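Local atomic coordinates of gamma-glutamyltranspeptidase (Klebsiella pneumoniae subsp. pneumoniae, PDB entry 5HFT), a protein that catalyses the conversion of oxamate to oxalate in the uric acid degradation pathway and belongs to the gamma-glutamyltransferase family. Residues D73-V78 / A163-P168; S15-I20 / L64-A69; P104-I109 / G174-R179; S19-F24 / Q38-A43. All coordinates share one frame; numbering follows the deposited sequence.

Interaction 1. Residues D73-V78 / A163-P168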
# COMPACT_ATOMS: atom_id res chain seq x y z
N ASP C 73 -26.16 3.51 7.58
CA ASP C 73 -26.32 4.37 8.76
C ASP C 73 -25.41 5.60 8.77
O ASP C 73 -25.43 6.34 9.77
CB ASP C 73 -26.08 3.57 10.06
CG ASP C 73 -24.67 3.03 10.16
OD1 ASP C 73 -23.77 3.84 10.37
OD2 ASP C 73 -24.45 1.80 10.02
N GLY C 74 -24.55 5.81 7.77
CA GLY C 74 -23.75 7.02 7.69
C GLY C 74 -22.27 6.84 8.00
O GLY C 74 -21.51 7.81 7.90
N ARG C 75 -21.84 5.65 8.39
CA ARG C 75 -20.42 5.44 8.62
C ARG C 75 -19.67 5.32 7.29
O ARG C 75 -20.14 4.67 6.35
CB ARG C 75 -20.20 4.19 9.47
CG ARG C 75 -20.77 4.26 10.88
CD ARG C 75 -20.57 2.94 11.58
NE ARG C 75 -21.46 1.90 11.10
CZ ARG C 75 -21.42 0.63 11.51
NH1 ARG C 75 -20.51 0.23 12.39
NH2 ARG C 75 -22.28 -0.26 11.03
N VAL C 76 -18.50 5.94 7.23
CA VAL C 76 -17.50 5.70 6.18
C VAL C 76 -16.35 4.96 6.84
O VAL C 76 -16.11 5.10 8.04
CB VAL C 76 -17.03 7.03 5.54
CG1 VAL C 76 -16.22 6.77 4.31
CG2 VAL C 76 -18.23 7.89 5.18
N MET C 77 -15.61 4.18 6.05
CA MET C 77 -14.66 3.28 6.68
C MET C 77 -13.53 2.95 5.71
O MET C 77 -13.80 2.51 4.59
CB MET C 77 -15.40 2.02 7.12
CG MET C 77 -14.54 0.85 7.46
SD MET C 77 -15.59 -0.59 7.65
CE MET C 77 -14.36 -1.81 8.10
N VAL C 78 -12.28 3.13 6.12
CA VAL C 78 -11.14 2.68 5.31
C VAL C 78 -10.34 1.63 6.07
O VAL C 78 -10.16 1.73 7.29
CB VAL C 78 -10.22 3.83 4.85
CG1 VAL C 78 -10.99 4.80 3.97
CG2 VAL C 78 -9.64 4.54 6.03
N ALA C 163 -7.67 0.12 10.20
CA ALA C 163 -8.97 0.64 9.82
C ALA C 163 -9.23 1.96 10.52
O ALA C 163 -8.77 2.21 11.65
CB ALA C 163 -10.10 -0.35 10.15
N ILE C 164 -10.00 2.81 9.84
CA ILE C 164 -10.62 3.98 10.45
C ILE C 164 -12.09 3.93 10.10
O ILE C 164 -12.44 3.64 8.95
CB ILE C 164 -10.01 5.32 9.98
CG1 ILE C 164 -8.50 5.36 10.18
CG2 ILE C 164 -10.73 6.50 10.65
CD1 ILE C 164 -7.88 6.63 9.71
N VAL C 165 -12.93 4.16 11.08
CA VAL C 165 -14.36 4.34 10.85
C VAL C 165 -14.70 5.77 11.24
O VAL C 165 -14.29 6.23 12.32
CB VAL C 165 -15.20 3.32 11.63
CG1 VAL C 165 -16.70 3.52 11.38
CG2 VAL C 165 -14.76 1.92 11.22
N ARG C 166 -15.36 6.48 10.34
CA ARG C 166 -15.97 7.76 10.63
C ARG C 166 -17.48 7.57 10.81
O ARG C 166 -18.14 7.01 9.93
CB ARG C 166 -15.69 8.79 9.53
CG ARG C 166 -16.58 10.00 9.69
CD ARG C 166 -16.36 11.12 8.69
NE ARG C 166 -17.26 12.23 9.00
CZ ARG C 166 -16.99 13.18 9.89
NH1 ARG C 166 -15.82 13.15 10.55
NH2 ARG C 166 -17.87 14.15 10.12
N HIS C 167 -17.97 7.97 11.89
CA HIS C 167 -19.35 7.94 12.37
C HIS C 167 -20.06 9.26 12.05
O HIS C 167 -19.43 10.33 12.14
CB HIS C 167 -19.39 7.71 13.89
CG HIS C 167 -18.79 6.40 14.31
ND1 HIS C 167 -19.51 5.23 14.35
CD2 HIS C 167 -17.53 6.08 14.70
CE1 HIS C 167 -18.73 4.25 14.75
NE2 HIS C 167 -17.53 4.74 14.98
N PRO C 168 -21.36 9.21 11.73
CA PRO C 168 -22.08 10.46 11.41
C PRO C 168 -21.98 11.52 12.51
O PRO C 168 -21.97 12.71 12.18
CB PRO C 168 -23.53 10.00 11.21
CG PRO C 168 -23.45 8.49 11.02
CD PRO C 168 -22.25 8.04 11.78

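Interaction 2. Residues S15-I20 / L64-A69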
# COMPACT_ATOMS: atom_id res chain seq x y z
N SER C 15 -7.59 5.63 1.75
CA SER C 15 -6.98 4.34 2.02
C SER C 15 -5.90 4.07 0.97
O SER C 15 -6.18 4.15 -0.23
CB SER C 15 -8.03 3.24 2.04
OG SER C 15 -7.40 2.00 2.28
N PHE C 16 -4.67 3.76 1.42
CA PHE C 16 -3.46 3.81 0.58
C PHE C 16 -2.57 2.58 0.77
O PHE C 16 -2.38 2.11 1.89
CB PHE C 16 -2.68 5.08 0.91
CG PHE C 16 -1.38 5.23 0.18
CD1 PHE C 16 -1.35 5.20 -1.20
CD2 PHE C 16 -0.21 5.47 0.86
CE1 PHE C 16 -0.15 5.36 -1.87
CE2 PHE C 16 0.99 5.65 0.19
CZ PHE C 16 1.02 5.59 -1.17
N ILE C 17 -2.05 2.04 -0.34
CA ILE C 17 -1.05 0.96 -0.35
C ILE C 17 0.17 1.41 -1.15
O ILE C 17 0.04 1.99 -2.23
CB ILE C 17 -1.61 -0.36 -0.94
CG1 ILE C 17 -2.73 -0.95 -0.07
CG2 ILE C 17 -0.49 -1.38 -1.15
CD1 ILE C 17 -3.11 -2.37 -0.46
N GLN C 18 1.35 1.12 -0.63
CA GLN C 18 2.64 1.48 -1.21
C GLN C 18 3.57 0.30 -1.00
O GLN C 18 3.50 -0.33 0.06
CB GLN C 18 3.17 2.76 -0.55
CG GLN C 18 4.56 3.17 -0.94
CD GLN C 18 4.86 4.61 -0.56
OE1 GLN C 18 4.49 5.55 -1.27
NE2 GLN C 18 5.56 4.78 0.55
N SER C 19 4.40 -0.02 -2.00
CA SER C 19 5.11 -1.30 -1.92
C SER C 19 6.25 -1.40 -2.92
O SER C 19 6.23 -0.77 -3.98
CB SER C 19 4.15 -2.46 -2.16
OG SER C 19 4.85 -3.67 -2.24
N ILE C 20 7.22 -2.24 -2.57
CA ILE C 20 8.20 -2.76 -3.52
C ILE C 20 8.11 -4.28 -3.62
O ILE C 20 9.03 -4.91 -4.07
CB ILE C 20 9.62 -2.27 -3.18
CG1 ILE C 20 10.03 -2.71 -1.77
CG2 ILE C 20 9.68 -0.76 -3.34
CD1 ILE C 20 11.33 -2.07 -1.28
N LEU C 64 -2.56 -4.59 -6.05
CA LEU C 64 -2.80 -4.53 -4.60
C LEU C 64 -4.14 -3.85 -4.30
O LEU C 64 -4.58 -2.99 -5.05
CB LEU C 64 -1.65 -3.81 -3.92
CG LEU C 64 -0.32 -4.54 -4.07
CD1 LEU C 64 0.82 -3.72 -3.54
CD2 LEU C 64 -0.39 -5.87 -3.37
N ASN C 65 -4.74 -4.18 -3.15
CA ASN C 65 -6.16 -3.96 -2.89
C ASN C 65 -6.38 -3.04 -1.69
O ASN C 65 -6.69 -3.51 -0.59
CB ASN C 65 -6.83 -5.31 -2.66
CG ASN C 65 -8.36 -5.22 -2.56
OD1 ASN C 65 -8.90 -4.19 -2.15
ND2 ASN C 65 -9.06 -6.30 -2.95
N PRO C 66 -6.32 -1.72 -1.89
CA PRO C 66 -6.90 -0.80 -0.90
C PRO C 66 -8.40 -1.02 -0.83
O PRO C 66 -9.03 -1.38 -1.82
CB PRO C 66 -6.58 0.59 -1.46
CG PRO C 66 -5.57 0.37 -2.49
CD PRO C 66 -5.77 -1.00 -3.04
N ALA C 67 -8.99 -0.81 0.36
CA ALA C 67 -10.42 -1.02 0.55
C ALA C 67 -11.04 0.14 1.31
O ALA C 67 -10.37 0.86 2.06
CB ALA C 67 -10.71 -2.34 1.27
N ALA C 68 -12.35 0.33 1.08
CA ALA C 68 -13.15 1.39 1.70
C ALA C 68 -14.61 1.02 1.62
O ALA C 68 -15.02 0.31 0.70
CB ALA C 68 -12.94 2.75 1.02
N ALA C 69 -15.40 1.50 2.58
CA ALA C 69 -16.83 1.18 2.59
C ALA C 69 -17.63 2.37 3.09
O ALA C 69 -17.18 3.11 3.95
CB ALA C 69 -17.13 -0.05 3.46

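Interaction 3. Residues P104-I109 / G174-R179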
# COMPACT_ATOMS: atom_id res chain seq x y z
N PRO C 104 -16.84 -4.71 18.09
CA PRO C 104 -16.18 -3.40 18.02
C PRO C 104 -14.98 -3.44 17.08
O PRO C 104 -14.35 -4.49 16.90
CB PRO C 104 -15.75 -3.13 19.46
CG PRO C 104 -16.55 -4.04 20.31
CD PRO C 104 -17.03 -5.18 19.47
N LEU C 105 -14.69 -2.29 16.47
CA LEU C 105 -13.72 -2.25 15.37
C LEU C 105 -12.39 -2.86 15.78
O LEU C 105 -11.88 -3.75 15.11
CB LEU C 105 -13.49 -0.81 14.91
CG LEU C 105 -12.49 -0.66 13.74
CD1 LEU C 105 -13.00 -1.36 12.48
CD2 LEU C 105 -12.20 0.80 13.45
N GLN C 106 -11.83 -2.40 16.90
CA GLN C 106 -10.53 -2.90 17.36
C GLN C 106 -10.58 -4.39 17.65
O GLN C 106 -9.65 -5.13 17.28
CB GLN C 106 -10.07 -2.10 18.58
CG GLN C 106 -8.70 -2.45 19.18
CD GLN C 106 -7.55 -2.48 18.17
OE1 GLN C 106 -6.99 -1.45 17.80
NE2 GLN C 106 -7.17 -3.68 17.76
N GLU C 107 -11.67 -4.88 18.24
CA GLU C 107 -11.78 -6.31 18.48
C GLU C 107 -11.88 -7.08 17.17
O GLU C 107 -11.32 -8.17 17.04
CB GLU C 107 -12.97 -6.63 19.38
N SER C 108 -12.58 -6.51 16.18
CA SER C 108 -12.75 -7.19 14.89
C SER C 108 -11.41 -7.50 14.25
O SER C 108 -11.25 -8.54 13.61
CB SER C 108 -13.63 -6.36 13.95
N ILE C 109 -10.43 -6.62 14.41
CA ILE C 109 -9.10 -6.82 13.82
C ILE C 109 -8.26 -7.79 14.66
O ILE C 109 -7.39 -8.48 14.12
CB ILE C 109 -8.41 -5.45 13.66
CG1 ILE C 109 -9.18 -4.57 12.69
CG2 ILE C 109 -6.99 -5.61 13.13
CD1 ILE C 109 -8.73 -3.16 12.67
N GLY C 174 -9.82 4.84 15.04
CA GLY C 174 -8.71 4.14 14.39
C GLY C 174 -8.39 2.87 15.15
O GLY C 174 -8.48 2.85 16.37
N ALA C 175 -8.04 1.81 14.43
CA ALA C 175 -7.64 0.57 15.07
C ALA C 175 -6.37 0.01 14.41
O ALA C 175 -6.14 0.18 13.21
CB ALA C 175 -8.75 -0.48 15.04
N THR C 176 -5.55 -0.64 15.23
CA THR C 176 -4.26 -1.18 14.83
C THR C 176 -4.26 -2.68 15.09
O THR C 176 -5.00 -3.18 15.93
CB THR C 176 -3.12 -0.54 15.62
OG1 THR C 176 -3.33 -0.77 17.02
CG2 THR C 176 -3.09 0.96 15.39
N ASP C 177 -3.41 -3.40 14.36
CA ASP C 177 -3.35 -4.84 14.52
C ASP C 177 -2.38 -5.17 15.64
O ASP C 177 -1.21 -4.78 15.57
CB ASP C 177 -2.93 -5.52 13.24
CG ASP C 177 -3.43 -6.95 13.17
OD1 ASP C 177 -3.23 -7.70 14.14
OD2 ASP C 177 -4.08 -7.31 12.15
N PRO C 178 -2.82 -5.86 16.69
CA PRO C 178 -1.88 -6.26 17.74
C PRO C 178 -0.72 -7.09 17.21
O PRO C 178 0.33 -7.13 17.85
CB PRO C 178 -2.75 -7.08 18.69
CG PRO C 178 -3.84 -7.60 17.82
CD PRO C 178 -4.14 -6.47 16.89
N ARG C 179 -0.89 -7.71 16.04
CA ARG C 179 0.14 -8.53 15.42
C ARG C 179 1.31 -7.73 14.87
O ARG C 179 2.29 -8.34 14.42
CB ARG C 179 -0.49 -9.36 14.31
CG ARG C 179 -1.59 -10.30 14.77
CD ARG C 179 -2.22 -11.06 13.62
NE ARG C 179 -3.30 -11.94 14.07
CZ ARG C 179 -4.52 -11.52 14.40
NH1 ARG C 179 -4.81 -10.22 14.33
NH2 ARG C 179 -5.43 -12.39 14.80

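Interaction 4. Residues S19-F24 / Q38-A43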
# COMPACT_ATOMS: atom_id res chain seq x y z
N SER C 19 4.40 -0.02 -2.00
CA SER C 19 5.11 -1.30 -1.92
C SER C 19 6.25 -1.40 -2.92
O SER C 19 6.23 -0.77 -3.98
CB SER C 19 4.15 -2.46 -2.16
OG SER C 19 4.85 -3.67 -2.24
N ILE C 20 7.22 -2.24 -2.57
CA ILE C 20 8.20 -2.76 -3.52
C ILE C 20 8.11 -4.28 -3.62
O ILE C 20 9.03 -4.91 -4.07
CB ILE C 20 9.62 -2.27 -3.18
CG1 ILE C 20 10.03 -2.71 -1.77
CG2 ILE C 20 9.68 -0.76 -3.34
CD1 ILE C 20 11.33 -2.07 -1.28
N TYR C 21 7.01 -4.87 -3.15
CA TYR C 21 6.59 -6.23 -3.50
C TYR C 21 7.42 -7.32 -2.81
O TYR C 21 6.90 -8.39 -2.47
CB TYR C 21 6.60 -6.42 -5.02
CG TYR C 21 5.54 -5.57 -5.67
CD1 TYR C 21 4.24 -6.04 -5.81
CD2 TYR C 21 5.83 -4.28 -6.08
CE1 TYR C 21 3.26 -5.26 -6.35
CE2 TYR C 21 4.84 -3.49 -6.64
CZ TYR C 21 3.56 -3.98 -6.77
OH TYR C 21 2.58 -3.17 -7.32
N HIS C 22 8.70 -7.05 -2.61
CA HIS C 22 9.58 -7.98 -1.93
C HIS C 22 10.57 -7.15 -1.14
O HIS C 22 10.82 -5.98 -1.44
CB HIS C 22 10.31 -8.94 -2.91
CG HIS C 22 9.44 -9.48 -4.01
ND1 HIS C 22 9.37 -8.91 -5.26
CD2 HIS C 22 8.60 -10.55 -4.04
CE1 HIS C 22 8.51 -9.59 -6.01
NE2 HIS C 22 8.03 -10.59 -5.29
N GLU C 23 11.14 -7.75 -0.10
CA GLU C 23 12.04 -6.99 0.75
C GLU C 23 13.27 -6.48 -0.01
O GLU C 23 14.02 -7.25 -0.62
CB GLU C 23 12.44 -7.83 1.96
CG GLU C 23 11.31 -7.89 2.97
CD GLU C 23 11.76 -8.47 4.29
OE1 GLU C 23 12.60 -9.39 4.27
OE2 GLU C 23 11.26 -7.98 5.34
N PHE C 24 13.46 -5.16 0.05
CA PHE C 24 14.52 -4.42 -0.62
C PHE C 24 14.43 -4.47 -2.13
O PHE C 24 15.38 -4.09 -2.83
CB PHE C 24 15.89 -4.90 -0.14
CG PHE C 24 16.30 -4.27 1.13
CD1 PHE C 24 16.62 -2.94 1.16
CD2 PHE C 24 16.27 -4.99 2.29
CE1 PHE C 24 16.95 -2.33 2.33
CE2 PHE C 24 16.60 -4.40 3.47
CZ PHE C 24 16.95 -3.06 3.49
N GLN C 38 11.93 -1.42 -7.15
CA GLN C 38 11.09 -2.60 -7.01
C GLN C 38 11.44 -3.65 -8.06
O GLN C 38 12.07 -3.36 -9.07
CB GLN C 38 9.61 -2.21 -7.13
CG GLN C 38 9.32 -1.48 -8.44
CD GLN C 38 7.83 -1.27 -8.68
OE1 GLN C 38 7.01 -1.25 -7.75
NE2 GLN C 38 7.47 -1.10 -9.95
N ASN C 39 10.96 -4.88 -7.84
CA ASN C 39 11.34 -6.05 -8.63
C ASN C 39 10.10 -6.88 -8.95
O ASN C 39 9.76 -7.83 -8.23
CB ASN C 39 12.44 -6.85 -7.90
CG ASN C 39 12.00 -7.42 -6.53
OD1 ASN C 39 11.08 -6.91 -5.86
ND2 ASN C 39 12.68 -8.48 -6.10
N ARG C 40 9.41 -6.52 -10.03
CA ARG C 40 8.12 -7.12 -10.38
C ARG C 40 8.20 -8.13 -11.51
O ARG C 40 7.22 -8.34 -12.22
CB ARG C 40 7.12 -6.01 -10.74
CG ARG C 40 6.84 -5.04 -9.60
CD ARG C 40 5.57 -4.24 -9.82
NE ARG C 40 4.36 -5.06 -9.81
CZ ARG C 40 3.15 -4.57 -10.08
NH1 ARG C 40 3.02 -3.28 -10.37
NH2 ARG C 40 2.08 -5.36 -10.05
N GLY C 41 9.35 -8.78 -11.70
CA GLY C 41 9.46 -9.80 -12.73
C GLY C 41 8.36 -10.84 -12.68
O GLY C 41 8.07 -11.49 -13.69
N ALA C 42 7.74 -11.03 -11.52
CA ALA C 42 6.68 -12.02 -11.36
C ALA C 42 5.35 -11.58 -11.96
O ALA C 42 4.44 -12.40 -12.09
CB ALA C 42 6.47 -12.36 -9.89
N ALA C 43 5.20 -10.30 -12.29
CA ALA C 43 3.94 -9.88 -12.90
C ALA C 43 3.89 -10.21 -14.37
O ALA C 43 2.90 -9.87 -15.03
CB ALA C 43 3.73 -8.38 -12.72

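Interaction 1. Residues D73-V78 / A163-P168
V78 and I164 form one hydrogen-bonded pair of an antiparallel ladder and V76 and R166 the other, with M77 and V165 as the non-hydrogen-bonded pair between them. Four backbone bonds tie the strands: V76 N reaches R166 O at 2.9 Å, R166 N returns to V76 O, and V78 and I164 repeat the exchange, I164 N lying 2.8 Å from V78 O. The compact part is the buried end. Here V78 and I164 lie side by side and point the same way, V78 CG2 against I164 CB at 4.0 Å. On the other face of the sheet M77 crosses V165 obliquely; its CG, anti to the backbone N (chi1 165°), meets V165 CG2 at 3.9 Å.

Before V76 and after R166 the chains are loop, and the contact is looser and more exposed. R75 and H167 run alongside each other with guanidinium and ring planes 25° apart, touching through R75 CD, 3.7 Å from H167 ND1. The arginine head turns back to D73, NE and NH2 both gripping OD2 in a salt bridge, while H167 NE2 bonds to E173. P168 borders D73 and G74 at the exposed end.

Strands 67-71 and 172-175 flank this central pair. Y98 of helix 88-101 packs on M77, V165 and H167, L105 of helix 105-110 on A163 and V165, and the second protein chain meets V76 and I164 on the other face.

Interaction 2. Residues S15-I20 / L64-A69
I17 stands between L64 and P66 and crosses each of these side chains at about a right angle, and its two branches lean mainly on different partners. CG2, anti to the backbone N, touches L64 CD1 at 3.6 Å. CG1 and CD1 lie mainly against N65 and P66: CG1 is 4.0 Å from P66 CG, and CD1 extends over the N65-P66 peptide, 3.6 Å from P66 N. L64 reaches back with its CG anti to its own carbonyl carbon (chi1 -63°), and the same CD1 also rests on S19 CB at 3.8 Å. At the far end of the contact, P66 CB faces S15 O at 3.8 Å, and S15 OG comes near A67 O, though its hydrogen bonds run to W3 NE1 and Y79 O.

The two chain directions are nearly antiparallel, 165° apart over the touching parts, yet the segments meet through side chains and not as a ladder. Residues 15-19 and 67-69 both pair in antiparallel ladders with strand structure of the second protein chain, which carries the sheet across the interface.

I17 also touches T1, the probable nucleophile. S19, inferred to matter for catalysis, has Y21 N as the strongest partner of its OG and T1 OG1 as a weak one. The chain begins at T1, and strand 13-19 pairs with strand 2-7, consistent with the Ntn-hydrolase fold of the family; I17 and L64 pack beside the probable active site.

Interaction 3. Residues P104-I109 / G174-R179
The Q106 amide and the R179 guanidinium are the flat groups here, and both work at their edges. The Q106 amide takes both backbone polar groups of T176: NE2 gives a bond to T176 O at 2.9 Å, with that oxygen lying in the amide plane, and OE1 accepts from T176 N at 3.1 Å, with T176 N tilted 20° from the carbonyl plane of Q106. A bend at chi2 (51°) turns CD of Q106 toward T176 O, which lies 3.5 Å from it. At the guanidinium edge lie I109 O and the D177 carboxylate. This is helix-on-sheet packing of the Ntn-hydrolase sandwich: helix 105-110 meets strand 172-175 and the chain that follows it.

Between the two flat groups the contact is mostly apolar, round A175 CB. That atom points toward the helix, 3.6 Å from I109 CD1 and 4.0 Å from L105 CG, while I109 CG2 lies against the D177 carboxylate.

D177 OD1 closes an Asx turn by accepting from R179 N, and its other oxygen, OD2, pairs with R113 and A161 N. R179 NH2 has a salt bridge to E130. R179 NH1 itself is shared in the guanidinium plane, 3.0 Å from D177 OD1 on its syn lone pair and 3.1 Å from I109 O.

Interaction 4. Residues S19-F24 / Q38-A43
I20 meets Q38 first, where two largely loop segments pack at the end of strand 13-19. The turn after that strand is an ST turn, S19 OG accepting from Y21 N at 2.6 Å, and it presents Y21 and H22 to the other segment. S19 is inferred to be important for catalysis, and its OG is also weakly bonded to OG1 of T1, the probable nucleophile, which puts the turn beside the probable active site.

Q38 lays its CB against I20 CB at 4.0 Å, the two side chains crossing. Beyond CG the chain is extended and runs alongside Y21, pointing the same way. OE1 ends at the rim of the tyrosine ring, near its plane and 3.3 Å from CE2, with amide and ring 66° apart. The amide nitrogen turns to an acidic side chain of the second protein chain.

N39 takes the one hydrogen bond between the segments. Its CG stands between the backbone N and the carbonyl carbon (chi1 62°), and its OD1 accepts from H22 ND1 at 2.7 Å. The bond is nearly straight and lies in the imidazole plane, but the donor sits well above the carbonyl plane of the asparagine, whose amide is perpendicular to the ring. ND2 bonds to the backbone of the second protein chain.

R40 covers one face of Y21; S19 OG lies over the opposite face. R40 CD makes a CH-pi contact 3.8 Å from the ring centroid. Guanidinium and ring end only 10° from parallel. R40 NH1 pairs with an acidic side chain of the second protein chain, and Y21 OH lies 3.0 Å above the guanidinium plane, over its centre.

Interactions 1, 2 and 3 all reach the same four-stranded sheet: interaction 1 joins its two central strands, while 2 and 3 involve the outer ones, and M77 O to A69 N and A163 O to A175 N carry the bonding across. Interaction 2 is buried near the centre of the folded chain and relies on apolar contact; interaction 1 depends on backbone bonds and grows exposed at its loop end; interaction 3 combines apolar packing on A175 with bonds from a glutamine amide and an arginine. Interaction 4 shares S19 and I20 with interaction 2, with L64 touching Y21, yet lies about 32 Å, centre to centre, from interaction 1. Its loop chemistry is polar and aromatic, much of it completed by the second protein chain.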